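Local coordinates for protein adenosine kinase, putative (Trypanosoma brucei, PDB 3OTX) that probably transfers a phosphate from ATP to the 5'-hydroxyl of adenosine, giving AMP and ADP in purine salvage, as a kinase of the PfkB family, at residues A[148-151]-A[152-155]; A[167-170]-A[171-174]; A[265-268]-A[269-273]; A[317-320]-A[321-325]. The protein carries 1 engineered substitution. All coordinates share one frame; numbering follows the deposited sequence.

Interaction 1: residues A[148-151]-A[152-155]; sequences SEHM and RSPA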
# COMPACT_ATOMS: atom_id res chain seq x y z
N SER A 148 -15.37 -1.33 14.38
CA SER A 148 -15.85 -2.66 14.20
C SER A 148 -17.28 -2.62 13.70
O SER A 148 -17.67 -3.47 12.90
CB SER A 148 -15.76 -3.44 15.51
OG SER A 148 -14.40 -3.51 15.92
N GLU A 149 -18.04 -1.60 14.12
CA GLU A 149 -19.42 -1.46 13.63
C GLU A 149 -19.40 -1.33 12.10
O GLU A 149 -20.17 -2.00 11.37
CB GLU A 149 -20.14 -0.25 14.25
CG GLU A 149 -20.48 -0.37 15.74
CD GLU A 149 -19.28 -0.63 16.66
OE1 GLU A 149 -18.18 -0.05 16.48
OE2 GLU A 149 -19.45 -1.44 17.60
N HIS A 150 -18.50 -0.50 11.59
CA HIS A 150 -18.42 -0.35 10.15
C HIS A 150 -18.00 -1.66 9.48
O HIS A 150 -18.51 -2.03 8.42
CB HIS A 150 -17.45 0.78 9.76
CG HIS A 150 -17.44 1.06 8.29
ND1 HIS A 150 -18.52 1.62 7.63
CD2 HIS A 150 -16.52 0.79 7.32
CE1 HIS A 150 -18.25 1.71 6.34
NE2 HIS A 150 -17.05 1.20 6.13
N MET A 151 -17.02 -2.35 10.07
CA MET A 151 -16.56 -3.63 9.51
C MET A 151 -17.67 -4.69 9.39
O MET A 151 -17.59 -5.56 8.53
CB MET A 151 -15.41 -4.21 10.33
CG MET A 151 -14.12 -3.36 10.28
SD MET A 151 -13.47 -3.09 8.60
CE MET A 151 -13.17 -4.76 8.06
N ARG A 152 -18.71 -4.59 10.21
CA ARG A 152 -19.81 -5.57 10.23
C ARG A 152 -21.01 -5.03 9.50
O ARG A 152 -22.06 -5.69 9.46
CB ARG A 152 -20.22 -5.90 11.69
CG ARG A 152 -19.16 -6.63 12.46
CD ARG A 152 -19.68 -7.13 13.79
NE ARG A 152 -20.09 -6.04 14.66
CZ ARG A 152 -19.37 -5.56 15.66
NH1 ARG A 152 -18.19 -6.09 15.95
NH2 ARG A 152 -19.84 -4.56 16.38
N SER A 153 -20.89 -3.82 8.94
CA SER A 153 -22.00 -3.15 8.25
C SER A 153 -22.32 -3.86 6.93
O SER A 153 -21.44 -4.48 6.34
CB SER A 153 -21.68 -1.67 8.00
OG SER A 153 -20.68 -1.51 7.02
N PRO A 154 -23.58 -3.78 6.47
CA PRO A 154 -23.99 -4.49 5.24
C PRO A 154 -23.10 -4.20 4.02
O PRO A 154 -22.74 -5.15 3.31
CB PRO A 154 -25.43 -4.00 5.01
CG PRO A 154 -25.93 -3.66 6.38
CD PRO A 154 -24.72 -3.17 7.17
N ALA A 155 -22.76 -2.93 3.78
CA ALA A 155 -21.94 -2.53 2.63
C ALA A 155 -20.57 -3.20 2.64
O ALA A 155 -20.10 -3.67 1.60
CB ALA A 155 -21.80 -1.02 2.56

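Interaction 2: residues A[167-170]-A[171-174]; sequences YFSG and FTLT. With AP5 (bis(adenosine)-5'-pentaphosphate), chain C.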
# COMPACT_ATOMS: atom_id res chain seq x y z
N TYR A 167 -6.57 -7.21 -0.12
CA TYR A 167 -5.29 -6.58 0.05
C TYR A 167 -5.38 -5.55 1.16
O TYR A 167 -6.21 -4.61 1.09
CB TYR A 167 -4.84 -5.90 -1.25
CG TYR A 167 -3.65 -5.00 -1.03
CD1 TYR A 167 -2.38 -5.53 -0.78
CD2 TYR A 167 -3.80 -3.62 -1.03
CE1 TYR A 167 -1.29 -4.70 -0.56
CE2 TYR A 167 -2.71 -2.79 -0.81
CZ TYR A 167 -1.48 -3.34 -0.57
OH TYR A 167 -0.41 -2.50 -0.36
N PHE A 168 -4.52 -5.71 2.16
CA PHE A 168 -4.38 -4.73 3.22
C PHE A 168 -2.98 -4.19 3.22
O PHE A 168 -2.03 -4.95 3.05
CB PHE A 168 -4.63 -5.36 4.59
CG PHE A 168 -6.07 -5.48 4.94
CD1 PHE A 168 -6.97 -6.21 4.14
CD2 PHE A 168 -6.53 -4.92 6.12
CE1 PHE A 168 -8.34 -6.31 4.49
CE2 PHE A 168 -7.88 -5.04 6.50
CZ PHE A 168 -8.78 -5.74 5.66
N SER A 169 -2.84 -2.87 3.40
CA SER A 169 -1.51 -2.33 3.64
C SER A 169 -1.05 -2.72 5.04
O SER A 169 -1.87 -2.88 5.96
CB SER A 169 -1.54 -0.81 3.52
OG SER A 169 -2.21 -0.25 4.63
N GLY A 170 0.26 -2.84 5.20
CA GLY A 170 0.82 -3.02 6.53
C GLY A 170 0.41 -1.87 7.44
O GLY A 170 0.27 -2.04 8.63
N PHE A 171 0.22 -0.70 6.86
CA PHE A 171 -0.25 0.46 7.66
C PHE A 171 -1.56 0.27 8.40
O PHE A 171 -1.77 0.92 9.44
CB PHE A 171 -0.38 1.66 6.74
CG PHE A 171 0.93 2.19 6.19
CD1 PHE A 171 1.06 2.37 4.79
CD2 PHE A 171 1.96 2.56 7.03
CE1 PHE A 171 2.27 2.95 4.27
CE2 PHE A 171 3.19 3.14 6.53
CZ PHE A 171 3.32 3.33 5.15
N THR A 172 -2.39 -0.67 7.94
CA THR A 172 -3.62 -0.99 8.69
C THR A 172 -3.35 -1.59 10.07
O THR A 172 -4.20 -1.53 10.92
CB THR A 172 -4.55 -1.95 7.92
OG1 THR A 172 -3.89 -3.19 7.70
CG2 THR A 172 -4.95 -1.34 6.57
N LEU A 173 -2.14 -2.10 10.31
CA LEU A 173 -1.87 -2.80 11.57
C LEU A 173 -1.78 -1.82 12.74
O LEU A 173 -1.80 -2.24 13.90
CB LEU A 173 -0.57 -3.60 11.42
CG LEU A 173 -0.72 -4.71 10.39
CD1 LEU A 173 0.63 -5.33 10.03
CD2 LEU A 173 -1.68 -5.82 10.88
N THR A 174 -1.66 -0.53 12.43
CA THR A 174 -1.61 0.47 13.52
C THR A 174 -2.98 0.92 14.02
O THR A 174 -3.06 1.65 15.03
CB THR A 174 -0.79 1.72 13.16
OG1 THR A 174 -1.61 2.65 12.41
CG2 THR A 174 0.46 1.37 12.39
PA AP5 C . 10.87 0.22 -5.32
O1A AP5 C . 11.85 1.39 -5.21
O2A AP5 C . 11.44 -1.11 -4.88
O3A AP5 C . 9.53 0.44 -4.46
PB AP5 C . 9.41 1.13 -3.00
O1B AP5 C . 10.72 1.18 -2.28
O2B AP5 C . 8.26 0.48 -2.32
O3B AP5 C . 9.01 2.60 -3.48
PG AP5 C . 9.06 4.03 -2.77
O1G AP5 C . 9.15 5.05 -3.86
O2G AP5 C . 10.24 4.23 -1.84
O3G AP5 C . 7.65 4.06 -2.13
PD AP5 C . 6.93 5.19 -1.22
O1D AP5 C . 7.79 6.41 -0.97
O2D AP5 C . 6.37 4.44 -0.04
O3D AP5 C . 5.77 5.67 -2.23
PE AP5 C . 4.32 5.00 -2.39
O1E AP5 C . 4.44 3.50 -2.33
O2E AP5 C . 3.63 5.60 -3.62
O5F AP5 C . 10.30 0.21 -6.81
C5F AP5 C . 9.23 -0.66 -7.18
C4F AP5 C . 9.27 -0.89 -8.67
O4F AP5 C . 9.27 0.37 -9.36
C3F AP5 C . 10.55 -1.56 -9.17
O3F AP5 C . 10.41 -2.96 -9.10
C2F AP5 C . 10.70 -1.01 -10.56
O2F AP5 C . 9.87 -1.72 -11.45
C1F AP5 C . 10.13 0.41 -10.43
N9A AP5 C . 11.17 1.44 -10.13
C8A AP5 C . 11.35 2.11 -8.92
N7A AP5 C . 12.39 2.98 -9.08
C5A AP5 C . 12.84 2.88 -10.35
C6A AP5 C . 13.82 3.54 -11.07
N6A AP5 C . 14.50 4.57 -10.55
N1A AP5 C . 14.02 3.20 -12.38
C2A AP5 C . 13.25 2.24 -13.02
N3A AP5 C . 12.27 1.60 -12.30
C4A AP5 C . 12.05 1.93 -11.01
O5J AP5 C . 3.53 5.46 -1.05
C5J AP5 C . 3.31 6.84 -0.81
C4J AP5 C . 1.98 6.90 -0.07
O4J AP5 C . 2.13 6.41 1.27
C3J AP5 C . 1.45 8.32 0.14
O3J AP5 C . 0.38 8.53 -0.79
C2J AP5 C . 1.01 8.36 1.61
O2J AP5 C . -0.29 8.92 1.80
C1J AP5 C . 1.02 6.90 1.98
N9B AP5 C . 1.17 6.66 3.42
C8B AP5 C . 2.21 7.10 4.19
N7B AP5 C . 1.95 6.71 5.47
C5B AP5 C . 0.76 6.04 5.50
C6B AP5 C . 0.03 5.42 6.53
N6B AP5 C . 0.39 5.47 7.82
N1B AP5 C . -1.16 4.86 6.16
C2B AP5 C . -1.62 4.78 4.87
N3B AP5 C . -0.93 5.42 3.87
C4B AP5 C . 0.26 6.01 4.19

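Interaction 3: residues A[265-268]-A[269-273]; sequences FTRD and IESTV. With AP5 (bis(adenosine)-5'-pentaphosphate), chain C.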
# COMPACT_ATOMS: atom_id res chain seq x y z
N PHE A 265 9.62 -9.20 -3.32
CA PHE A 265 10.40 -8.08 -2.80
C PHE A 265 10.98 -7.29 -3.97
O PHE A 265 11.79 -7.82 -4.75
CB PHE A 265 11.58 -8.56 -1.93
CG PHE A 265 11.20 -9.21 -0.64
CD1 PHE A 265 10.08 -8.78 0.07
CD2 PHE A 265 12.00 -10.23 -0.11
CE1 PHE A 265 9.75 -9.37 1.30
CE2 PHE A 265 11.68 -10.83 1.11
CZ PHE A 265 10.54 -10.39 1.80
N THR A 266 10.55 -6.04 -4.08
CA THR A 266 11.03 -5.17 -5.14
C THR A 266 12.36 -4.53 -4.73
O THR A 266 12.66 -4.38 -3.53
CB THR A 266 10.01 -4.07 -5.50
OG1 THR A 266 9.75 -3.26 -4.34
CG2 THR A 266 8.69 -4.68 -5.95
N ARG A 267 13.14 -4.16 -5.76
CA ARG A 267 14.50 -3.70 -5.54
C ARG A 267 14.85 -2.48 -6.39
O ARG A 267 15.98 -2.36 -6.83
CB ARG A 267 15.51 -4.84 -5.73
CG ARG A 267 15.31 -5.97 -4.69
CD ARG A 267 16.57 -6.80 -4.61
NE ARG A 267 16.75 -7.49 -5.87
CZ ARG A 267 17.59 -8.51 -6.02
NH1 ARG A 267 18.33 -8.91 -4.99
NH2 ARG A 267 17.70 -9.11 -7.19
N ASP A 268 13.91 -1.55 -6.51
CA ASP A 268 14.02 -0.38 -7.43
C ASP A 268 14.52 -0.75 -8.85
O ASP A 268 13.79 -1.44 -9.57
CB ASP A 268 14.75 0.85 -6.83
CG ASP A 268 16.12 0.52 -6.26
OD1 ASP A 268 17.12 0.63 -6.99
OD2 ASP A 268 16.17 0.11 -5.08
N ILE A 269 15.76 -0.38 -9.22
CA ILE A 269 16.26 -0.69 -10.58
C ILE A 269 16.77 -2.14 -10.67
O ILE A 269 16.93 -2.69 -11.76
CB ILE A 269 17.30 0.29 -11.10
CG1 ILE A 269 18.52 0.31 -10.23
CG2 ILE A 269 16.68 1.70 -11.23
CD1 ILE A 269 19.74 0.91 -10.93
N GLU A 270 16.98 -2.78 -9.52
CA GLU A 270 17.43 -4.16 -9.55
C GLU A 270 16.24 -5.10 -9.63
O GLU A 270 15.10 -4.72 -9.40
CB GLU A 270 18.32 -4.53 -8.35
CG GLU A 270 19.65 -3.84 -8.36
CD GLU A 270 20.53 -4.32 -7.21
OE1 GLU A 270 20.22 -3.96 -6.05
OE2 GLU A 270 21.50 -5.05 -7.47
N SER A 271 16.52 -6.36 -9.93
CA SER A 271 15.41 -7.28 -10.17
C SER A 271 14.50 -7.55 -8.96
O SER A 271 14.92 -7.48 -7.80
CB SER A 271 15.93 -8.60 -10.76
OG SER A 271 16.69 -9.29 -9.79
N THR A 272 13.22 -7.79 -9.25
CA THR A 272 12.26 -8.13 -8.25
C THR A 272 12.43 -9.61 -7.88
O THR A 272 12.58 -10.47 -8.76
CB THR A 272 10.83 -7.87 -8.75
OG1 THR A 272 10.62 -6.45 -8.81
CG2 THR A 272 9.79 -8.47 -7.80
N VAL A 273 12.43 -9.87 -6.59
CA VAL A 273 12.63 -11.24 -6.06
C VAL A 273 11.24 -11.87 -5.86
O VAL A 273 10.36 -11.27 -5.27
CB VAL A 273 13.44 -11.21 -4.74
CG1 VAL A 273 13.50 -12.61 -4.07
CG2 VAL A 273 14.84 -10.73 -4.99
PA AP5 C . 10.87 0.22 -5.32
O1A AP5 C . 11.85 1.39 -5.21
O2A AP5 C . 11.44 -1.11 -4.88
O3A AP5 C . 9.53 0.44 -4.46
PB AP5 C . 9.41 1.13 -3.00
O1B AP5 C . 10.72 1.18 -2.28
O2B AP5 C . 8.26 0.48 -2.32
O3B AP5 C . 9.01 2.60 -3.48
PG AP5 C . 9.06 4.03 -2.77
O1G AP5 C . 9.15 5.05 -3.86
O2G AP5 C . 10.24 4.23 -1.84
O3G AP5 C . 7.65 4.06 -2.13
PD AP5 C . 6.93 5.19 -1.22
O1D AP5 C . 7.79 6.41 -0.97
O2D AP5 C . 6.37 4.44 -0.04
O3D AP5 C . 5.77 5.67 -2.23
PE AP5 C . 4.32 5.00 -2.39
O1E AP5 C . 4.44 3.50 -2.33
O2E AP5 C . 3.63 5.60 -3.62
O5F AP5 C . 10.30 0.21 -6.81
C5F AP5 C . 9.23 -0.66 -7.18
C4F AP5 C . 9.27 -0.89 -8.67
O4F AP5 C . 9.27 0.37 -9.36
C3F AP5 C . 10.55 -1.56 -9.17
O3F AP5 C . 10.41 -2.96 -9.10
C2F AP5 C . 10.70 -1.01 -10.56
O2F AP5 C . 9.87 -1.72 -11.45
C1F AP5 C . 10.13 0.41 -10.43
N9A AP5 C . 11.17 1.44 -10.13
C8A AP5 C . 11.35 2.11 -8.92
N7A AP5 C . 12.39 2.98 -9.08
C5A AP5 C . 12.84 2.88 -10.35
C6A AP5 C . 13.82 3.54 -11.07
N6A AP5 C . 14.50 4.57 -10.55
N1A AP5 C . 14.02 3.20 -12.38
C2A AP5 C . 13.25 2.24 -13.02
N3A AP5 C . 12.27 1.60 -12.30
C4A AP5 C . 12.05 1.93 -11.01
O5J AP5 C . 3.53 5.46 -1.05
C5J AP5 C . 3.31 6.84 -0.81
C4J AP5 C . 1.98 6.90 -0.07
O4J AP5 C . 2.13 6.41 1.27
C3J AP5 C . 1.45 8.32 0.14
O3J AP5 C . 0.38 8.53 -0.79
C2J AP5 C . 1.01 8.36 1.61
O2J AP5 C . -0.29 8.92 1.80
C1J AP5 C . 1.02 6.90 1.98
N9B AP5 C . 1.17 6.66 3.42
C8B AP5 C . 2.21 7.10 4.19
N7B AP5 C . 1.95 6.71 5.47
C5B AP5 C . 0.76 6.04 5.50
C6B AP5 C . 0.03 5.42 6.53
N6B AP5 C . 0.39 5.47 7.82
N1B AP5 C . -1.16 4.86 6.16
C2B AP5 C . -1.62 4.78 4.87
N3B AP5 C . -0.93 5.42 3.87
C4B AP5 C . 0.26 6.01 4.19
O HOH W 1 12.46 -4.55 -8.42

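Interaction 4: residues A[317-320]-A[321-325]; sequences LRRC and CETGH. With AP5 (bis(adenosine)-5'-pentaphosphate), chain C.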
# COMPACT_ATOMS: atom_id res chain seq x y z
N LEU A 317 2.52 -15.53 -11.72
CA LEU A 317 3.16 -14.63 -10.76
C LEU A 317 4.21 -13.75 -11.39
O LEU A 317 4.31 -12.58 -11.06
CB LEU A 317 3.75 -15.38 -9.57
CG LEU A 317 2.72 -15.96 -8.59
CD1 LEU A 317 3.41 -16.96 -7.68
CD2 LEU A 317 1.98 -14.89 -7.78
N ARG A 318 5.01 -14.31 -12.30
CA ARG A 318 6.02 -13.52 -12.95
C ARG A 318 5.42 -12.38 -13.80
O ARG A 318 5.93 -11.24 -13.81
CB ARG A 318 6.92 -14.42 -13.78
CG ARG A 318 8.18 -13.77 -14.17
CD ARG A 318 9.14 -14.84 -14.67
NE ARG A 318 10.32 -14.18 -15.18
CZ ARG A 318 11.52 -14.26 -14.63
NH1 ARG A 318 11.71 -15.01 -13.55
NH2 ARG A 318 12.54 -13.62 -15.19
N ARG A 319 4.32 -12.68 -14.49
CA ARG A 319 3.58 -11.67 -15.26
C ARG A 319 2.97 -10.59 -14.36
O ARG A 319 2.87 -9.44 -14.79
CB ARG A 319 2.48 -12.33 -16.12
CG ARG A 319 1.73 -11.37 -17.07
CD ARG A 319 2.72 -10.62 -17.95
NE ARG A 319 2.10 -9.68 -18.87
CZ ARG A 319 2.77 -8.83 -19.66
NH1 ARG A 319 4.10 -8.80 -19.63
NH2 ARG A 319 2.12 -8.01 -20.48
N CYS A 320 2.54 -10.97 -13.17
CA CYS A 320 2.00 -10.02 -12.19
C CYS A 320 3.11 -9.03 -11.83
O CYS A 320 2.91 -7.81 -11.78
CB CYS A 320 1.48 -10.76 -10.95
SG CYS A 320 -0.04 -11.71 -11.29
N CYS A 321 4.32 -9.57 -11.63
CA CYS A 321 5.51 -8.72 -11.39
C CYS A 321 5.85 -7.80 -12.57
O CYS A 321 6.10 -6.60 -12.38
CB CYS A 321 6.73 -9.57 -10.99
SG CYS A 321 6.58 -10.42 -9.42
N GLU A 322 5.87 -8.35 -13.79
CA GLU A 322 6.07 -7.55 -15.01
C GLU A 322 5.05 -6.41 -15.09
O GLU A 322 5.39 -5.29 -15.45
CB GLU A 322 6.03 -8.44 -16.27
CG GLU A 322 7.21 -9.41 -16.32
CD GLU A 322 7.04 -10.53 -17.32
OE1 GLU A 322 8.04 -11.26 -17.51
OE2 GLU A 322 5.94 -10.67 -17.93
N THR A 323 3.79 -6.71 -14.75
CA THR A 323 2.74 -5.68 -14.81
C THR A 323 2.98 -4.59 -13.74
O THR A 323 2.83 -3.39 -14.03
CB THR A 323 1.35 -6.32 -14.64
OG1 THR A 323 1.20 -7.36 -15.62
CG2 THR A 323 0.25 -5.26 -14.86
N GLY A 324 3.39 -5.01 -12.55
CA GLY A 324 3.73 -4.07 -11.49
C GLY A 324 4.90 -3.20 -11.91
O GLY A 324 4.94 -2.02 -11.56
N HIS A 325 5.88 -3.77 -12.63
CA HIS A 325 6.99 -2.93 -13.11
C HIS A 325 6.47 -1.89 -14.09
O HIS A 325 6.91 -0.74 -14.07
CB HIS A 325 8.07 -3.75 -13.80
CG HIS A 325 8.76 -4.71 -12.91
ND1 HIS A 325 9.49 -5.77 -13.40
CD2 HIS A 325 8.84 -4.79 -11.55
CE1 HIS A 325 9.99 -6.46 -12.39
NE2 HIS A 325 9.61 -5.89 -11.26
PA AP5 C . 10.87 0.22 -5.32
O1A AP5 C . 11.85 1.39 -5.21
O2A AP5 C . 11.44 -1.11 -4.88
O3A AP5 C . 9.53 0.44 -4.46
PB AP5 C . 9.41 1.13 -3.00
O1B AP5 C . 10.72 1.18 -2.28
O2B AP5 C . 8.26 0.48 -2.32
O3B AP5 C . 9.01 2.60 -3.48
PG AP5 C . 9.06 4.03 -2.77
O1G AP5 C . 9.15 5.05 -3.86
O2G AP5 C . 10.24 4.23 -1.84
O3G AP5 C . 7.65 4.06 -2.13
PD AP5 C . 6.93 5.19 -1.22
O1D AP5 C . 7.79 6.41 -0.97
O2D AP5 C . 6.37 4.44 -0.04
O3D AP5 C . 5.77 5.67 -2.23
PE AP5 C . 4.32 5.00 -2.39
O1E AP5 C . 4.44 3.50 -2.33
O2E AP5 C . 3.63 5.60 -3.62
O5F AP5 C . 10.30 0.21 -6.81
C5F AP5 C . 9.23 -0.66 -7.18
C4F AP5 C . 9.27 -0.89 -8.67
O4F AP5 C . 9.27 0.37 -9.36
C3F AP5 C . 10.55 -1.56 -9.17
O3F AP5 C . 10.41 -2.96 -9.10
C2F AP5 C . 10.70 -1.01 -10.56
O2F AP5 C . 9.87 -1.72 -11.45
C1F AP5 C . 10.13 0.41 -10.43
N9A AP5 C . 11.17 1.44 -10.13
C8A AP5 C . 11.35 2.11 -8.92
N7A AP5 C . 12.39 2.98 -9.08
C5A AP5 C . 12.84 2.88 -10.35
C6A AP5 C . 13.82 3.54 -11.07
N6A AP5 C . 14.50 4.57 -10.55
N1A AP5 C . 14.02 3.20 -12.38
C2A AP5 C . 13.25 2.24 -13.02
N3A AP5 C . 12.27 1.60 -12.30
C4A AP5 C . 12.05 1.93 -11.01
O5J AP5 C . 3.53 5.46 -1.05
C5J AP5 C . 3.31 6.84 -0.81
C4J AP5 C . 1.98 6.90 -0.07
O4J AP5 C . 2.13 6.41 1.27
C3J AP5 C . 1.45 8.32 0.14
O3J AP5 C . 0.38 8.53 -0.79
C2J AP5 C . 1.01 8.36 1.61
O2J AP5 C . -0.29 8.92 1.80
C1J AP5 C . 1.02 6.90 1.98
N9B AP5 C . 1.17 6.66 3.42
C8B AP5 C . 2.21 7.10 4.19
N7B AP5 C . 1.95 6.71 5.47
C5B AP5 C . 0.76 6.04 5.50
C6B AP5 C . 0.03 5.42 6.53
N6B AP5 C . 0.39 5.47 7.82
N1B AP5 C . -1.16 4.86 6.16
C2B AP5 C . -1.62 4.78 4.87
N3B AP5 C . -0.93 5.42 3.87
C4B AP5 C . 0.26 6.01 4.19
O HOH W 2 10.29 -11.41 -16.66

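Interaction 1: residues A[148-151]-A[152-155]
Glu149 and Arg152 run side by side in the same direction off the end of the short helix 148-151, where the chain kinks into an N-cap at Ser153 and starts helix 154-162. Their charged groups form a long salt bridge, Glu149 OE2 to Arg152 NH2 at 3.4 Å, with carboxylate and guanidinium planes 89° apart, so the two groups meet through one oxygen and one nitrogen and not as a paired fork. The guanidinium lays one face over the backbone of the preceding turn: Ser148 O sits 3.8 Å above its plane, over the centre, and Arg152 NH1 comes within 3.6 Å of Ser148 CB. A bend at chi3 (-63°) folds the arginine back along the helix to reach this place. Behind it, Arg152 N gives a hydrogen bond to Glu149 O and a weak one to Ser148 O. Ser153 OG lies over one face of the His150 imidazole, toward the rim, while His150 NE2 is bound to Ala113 O; Met151 packs on Tyr11, Gln13 and Met160. His150 O takes two bonds: Ser153 N comes from above the carbonyl plane at 3.0 Å, whereas Ser153 OG lies in that plane, on a lone pair, 2.6 Å from His150 O.

Interaction 2: residues A[167-170]-A[171-174]
Ser169 O is gripped twice by Thr172, at the point where strand 165-169 of the central sheet of this ribokinase-like fold passes into a 3-10 turn that already includes Gly170 and runs on through 171-174. Thr172 OG1 approaches nearly along the C=O axis, 2.7 Å from Ser169 O with a C=O...donor angle of 172°, and Thr172 N comes from above the carbonyl plane at 3.0 Å from the same oxygen. The threonine hydroxyl gets there by sitting between its own backbone N and carbonyl carbon (chi1 62°), which turns it back toward the strand end. In one of the two conformers of Ser169, its OG also receives a weak bond from Thr172 N. One residue further on, Leu173 N donates to Gly170 O at 2.9 Å, the i to i+3 spacing expected of a 3-10 turn.

The side chains of Phe168 and Thr172 cross at about a right angle; the threonine hydroxyl lies at the edge of the ring, in its plane, with Thr172 OG1 3.5 Å from Phe168 CD2. Around them Phe168 and Thr172 both pack on Val180 of helix 177-189, and Leu173 reaches helix 208-214.

The turn presents Phe171 to the adenosine site, to which this residue belongs. One ring face lies against an adenine of the bound bis(adenosine)-5'-pentaphosphate, with AP5 C6B 3.3 Å above the phenyl plane and offset toward its rim. At the root of the ring, Phe171 CB comes within 3.3 Å of AP5 N1B.

Interaction 3: residues A[265-268]-A[269-273]
Arg267 holds Ser271 by NE and NH2 along one edge of its guanidinium, one reaching the carbonyl and the other the hydroxyl. Arg267 NE gives a 2.7 Å bond to Ser271 O, lying in the carbonyl plane, and Arg267 NH2 gives one of 2.8 Å to Ser271 OG, which sits only 3° out of the guanidinium plane. A turn in the chain about CG-CD (chi3 -66°) presents this edge. Two more bonds hold the inhibitor: Thr266 OG1 donates to AP5 O2A at 2.8 Å, and Asp268 N donates to that same phosphate oxygen at 3.0 Å; both residues belong to the ADP site. A water joins Arg267 N, Glu270 O, Thr272 OG1 and the ribose hydroxyl O3F of the inhibitor; Thr272 OG1 is also hydrogen-bonded to His325 NE2.

These groups stand on the beta hairpin of strands 262-267 and 270-276, closed by a type II' turn from Arg267 to Glu270. Phe265 and Val273 form an antiparallel hydrogen-bonded pair, and Glu270 N closes the turn onto Arg267 O. At its corner Asp268 OD1, met from above the carboxylate plane, accepts a 2.8 Å bond from Ile269 N, while Asp268 OD2 and Glu270 OE1 each form a salt bridge with Arg225.

Farther out comes side-chain packing: the Val273 CG2 methyl lies 3.7 Å above the centre of the guanidinium face of Arg267, and Val273 and Phe265 make apolar contacts with Val242 and Ala246 of helix 242-251. Within the turn, Ile269 CG2 approaches AP5 N1A of the adenine at 3.3 Å.

Interaction 4: residues A[317-320]-A[321-325]
Arg319 crosses Glu322 at about a right angle, one turn along helix 317-332, and lays its aliphatic stem against the carboxylate: Arg319 CD is 3.2 Å from Glu322 OE2. Its NH1 completes a salt bridge to that oxygen at 3.1 Å, nearly straight (171°) and in the guanidinium plane, although OE2 is met from above the carboxylate plane. With chi2 at 54° the Arg319 chain doubles toward Glu322; its other nitrogens, NE and NH2, bind Pro347 O and Ser346 O at the C-terminal tail.

Arg318 crosses Glu322 obliquely, with planes 90° apart, and its NE stays 4.4 Å from Glu322 OE1, beyond a salt bridge; NH1 is in a salt bridge with Glu281. Arg319 O accepts Thr323 N at 2.9 Å and Thr323 OG1 at 2.8 Å, the two reaching it from opposite faces of its plane. Cys321 O lies 3.3 Å above one face of the His325 ring, offset toward the rim, and His325 CD2 is near the inhibitor's ribose, 3.2 Å from AP5 O2F.

The helix packs against several neighbours: Cys320 and Thr323 on helix 300-311, Leu317 and Cys321 on strand 270-276, and Arg318, Cys321, Glu322 and His325 on Val283 of strand 279-283.

From the N terminus the four contacts follow in series, none crossing or enclosing another; interactions 1 to 3 close local turns, while interaction 4 stays within one helix. Interaction 1 bends the chain at the surface between helices 148-151 and 154-162; that second helix leads into strand 165-169, whose end interaction 2 turns toward helix 177-189. Interaction 3 closes the hairpin 262-267/270-276, in the same large sheet, about 22 Å from interaction 2 between centres. Interaction 4, on helix 317-332, touches interaction 3 where Thr272 OG1 and His325 NE2 are 2.7 Å apart, a probable hydrogen bond. Interaction 2 reaches one adenosine end of the inhibitor, interactions 3 and 4 the other, with interaction 3 also binding the adjoining phosphate.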